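Local structure of bacteriocin immunity protein (Pseudomonas aeruginosa pao1, 4UHP) at the interface of chains B and A. The protein binds the DNase domain of pyocin AP41 tightly as its cognate immunity protein, and so protects the producing cell from its own toxin. Sequence-based numbering; all coordinates share one arbitrary frame. Chains: chain A, Bacteriocin immunity protein; chain B, Large component of pyocin AP41.

The interface of chains B and A. Residues chain B 46, 78-79; chain A 31-32, 34-35, 38.
B:Arg46, on helix 45-56 of the pyocin DNase, and A:Glu35, on helix 31-49 of the immunity protein, form a salt bridge between a colicin/pyocin-type HNH DNase and its cognate immunity protein of the colicin/pyocin immunity family. The grip is forked: both terminal guanidinium nitrogens donate to the same carboxylate oxygen, NH1 of B:Arg46 reaching OE1 of A:Glu35 at 2.6 Å and NH2 reaching that OE1 at 2.7 Å. OE1 lies in the guanidinium plane, centred on its end, and both bonds are bent at hydrogen, as expected of two donors sharing one acceptor. Because both nitrogens share OE1, this is not the paired arrangement in which each carboxylate oxygen takes one N-H; the two planes are also 56° apart. NH1 comes from the syn side, tilted from the carboxylate plane, whereas NH2 approaches nearly along the C-O axis. CB of A:Ser32 also covers one face of this guanidinium, offset toward its rim, and NH2 of B:Arg46 passes 3.4 Å from the carbonyl carbon of A:Gly31.

The other carboxylate oxygen, OE2 of A:Glu35, is 3.1 Å from a water that also lies 2.9 Å from the backbone carbonyl O of B:Ala79. The two carboxylate oxygens thereby link the acid to two separate segments of the DNase, a helix and a loop.

Beside the ionic pair, B:Leu78 divides its two methyl branches between partners. CD2 lies 3.6 Å from CB of A:Glu35, the two side chains running past each other in opposite directions, while CD1 touches CG of A:Leu34 at 3.9 Å, the two leucine side chains crossing at about a right angle, and meets CG of A:Met38 at 4.0 Å.

A:Glu35 leaves its helix with CG anti to the backbone N (chi1 -170°) and continues extended, carrying the carboxylate between B:Arg46 and B:Ala79. The neighbouring positive charge would be expected to favour the ionised carboxylate.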
ATOM      1  N   ARG B  46     -12.215   3.495   9.912  1.00 42.98           N
ATOM      2  CA  ARG B  46     -10.801   3.851   9.901  1.00 40.26           C
ATOM      3  C   ARG B  46     -10.036   2.996  10.903  1.00 37.28           C
ATOM      4  O   ARG B  46      -8.920   2.558  10.636  1.00 34.61           O
ATOM      5  CB  ARG B  46     -10.615   5.339  10.217  1.00 42.11           C
ATOM      6  CG  ARG B  46      -9.162   5.767  10.357  1.00 44.49           C
ATOM      7  CD  ARG B  46      -8.396   5.583   9.054  1.00 46.19           C
ATOM      8  NE  ARG B  46      -6.953   5.530   9.272  1.00 48.49           N
ATOM      9  CZ  ARG B  46      -6.050   5.467   8.298  1.00 51.69           C
ATOM     10  NH1 ARG B  46      -6.437   5.457   7.028  1.00 50.96           N
ATOM     11  NH2 ARG B  46      -4.757   5.418   8.592  1.00 51.51           N
ATOM     12  N   LEU B  78      -0.960   0.874   7.715  1.00 20.10           N
ATOM     13  CA  LEU B  78      -1.160   1.596   6.464  1.00 26.37           C
ATOM     14  C   LEU B  78      -1.404   0.628   5.314  1.00 26.25           C
ATOM     15  O   LEU B  78      -0.799  -0.441   5.254  1.00 29.58           O
ATOM     16  CB  LEU B  78       0.048   2.486   6.152  1.00 26.20           C
ATOM     17  CG  LEU B  78       0.500   3.453   7.249  1.00 34.24           C
ATOM     18  CD1 LEU B  78       1.559   4.413   6.719  1.00 38.17           C
ATOM     19  CD2 LEU B  78      -0.680   4.214   7.826  1.00 38.91           C
ATOM     20  N   ALA B  79      -2.293   1.007   4.404  1.00 18.43           N
ATOM     21  CA  ALA B  79      -2.565   0.194   3.224  1.00 17.69           C
ATOM     22  C   ALA B  79      -1.329   0.101   2.341  1.00 25.49           C
ATOM     23  O   ALA B  79      -0.647   1.102   2.116  1.00 27.60           O
ATOM     24  CB  ALA B  79      -3.735   0.764   2.440  1.00 18.17           C
TER
ATOM     25  N   GLY A  31      -1.295   6.250  12.654  1.00 48.76           N
ATOM     26  CA  GLY A  31      -2.634   6.241  12.095  1.00 44.60           C
ATOM     27  C   GLY A  31      -2.813   7.074  10.840  1.00 44.39           C
ATOM     28  O   GLY A  31      -2.028   6.978   9.895  1.00 37.89           O
ATOM     29  N   SER A  32      -3.857   7.897  10.839  1.00 46.42           N
ATOM     30  CA  SER A  32      -4.209   8.691   9.670  1.00 43.76           C
ATOM     31  C   SER A  32      -3.178   9.775   9.370  1.00 39.60           C
ATOM     32  O   SER A  32      -2.938  10.096   8.210  1.00 40.41           O
ATOM     33  CB  SER A  32      -5.592   9.320   9.853  1.00 46.52           C
ATOM     34  OG  SER A  32      -5.665  10.064  11.057  1.00 48.86           O
ATOM     35  N   LEU A  34       0.069   9.637   9.949  1.00 34.99           N
ATOM     36  CA  LEU A  34       1.226   8.989   9.353  1.00 35.95           C
ATOM     37  C   LEU A  34       0.955   8.710   7.883  1.00 34.62           C
ATOM     38  O   LEU A  34       1.811   8.934   7.028  1.00 30.82           O
ATOM     39  CB  LEU A  34       1.564   7.693  10.089  1.00 33.02           C
ATOM     40  CG  LEU A  34       2.699   6.856   9.493  1.00 37.52           C
ATOM     41  CD1 LEU A  34       3.991   7.659   9.436  1.00 29.62           C
ATOM     42  CD2 LEU A  34       2.896   5.576  10.289  1.00 32.80           C
ATOM     43  N   GLU A  35      -0.252   8.236   7.598  1.00 35.34           N
ATOM     44  CA  GLU A  35      -0.617   7.863   6.238  1.00 33.79           C
ATOM     45  C   GLU A  35      -0.637   9.069   5.308  1.00 31.15           C
ATOM     46  O   GLU A  35      -0.205   8.980   4.161  1.00 29.06           O
ATOM     47  CB  GLU A  35      -1.977   7.164   6.217  1.00 33.35           C
ATOM     48  CG  GLU A  35      -2.310   6.545   4.874  1.00 40.04           C
ATOM     49  CD  GLU A  35      -3.324   5.428   4.983  1.00 40.51           C
ATOM     50  OE1 GLU A  35      -4.008   5.342   6.026  1.00 44.95           O
ATOM     51  OE2 GLU A  35      -3.430   4.629   4.030  1.00 36.40           O
ATOM     52  N   MET A  38       2.921   9.950   4.486  1.00 25.28           N
ATOM     53  CA  MET A  38       3.479   9.020   3.512  1.00 23.29           C
ATOM     54  C   MET A  38       2.834   9.236   2.143  1.00 28.99           C
ATOM     55  O   MET A  38       3.499   9.111   1.113  1.00 27.04           O
ATOM     56  CB  MET A  38       3.304   7.575   3.982  1.00 28.71           C
ATOM     57  CG  MET A  38       3.971   7.278   5.320  1.00 23.79           C
ATOM     58  SD  MET A  38       5.671   7.892   5.433  1.00 26.07           S
ATOM     59  CE  MET A  38       6.456   6.973   4.112  1.00 24.49           C
TER
HETATM   60  O   HOH W   1      -0.657   3.837   3.016  1.00 21.51           O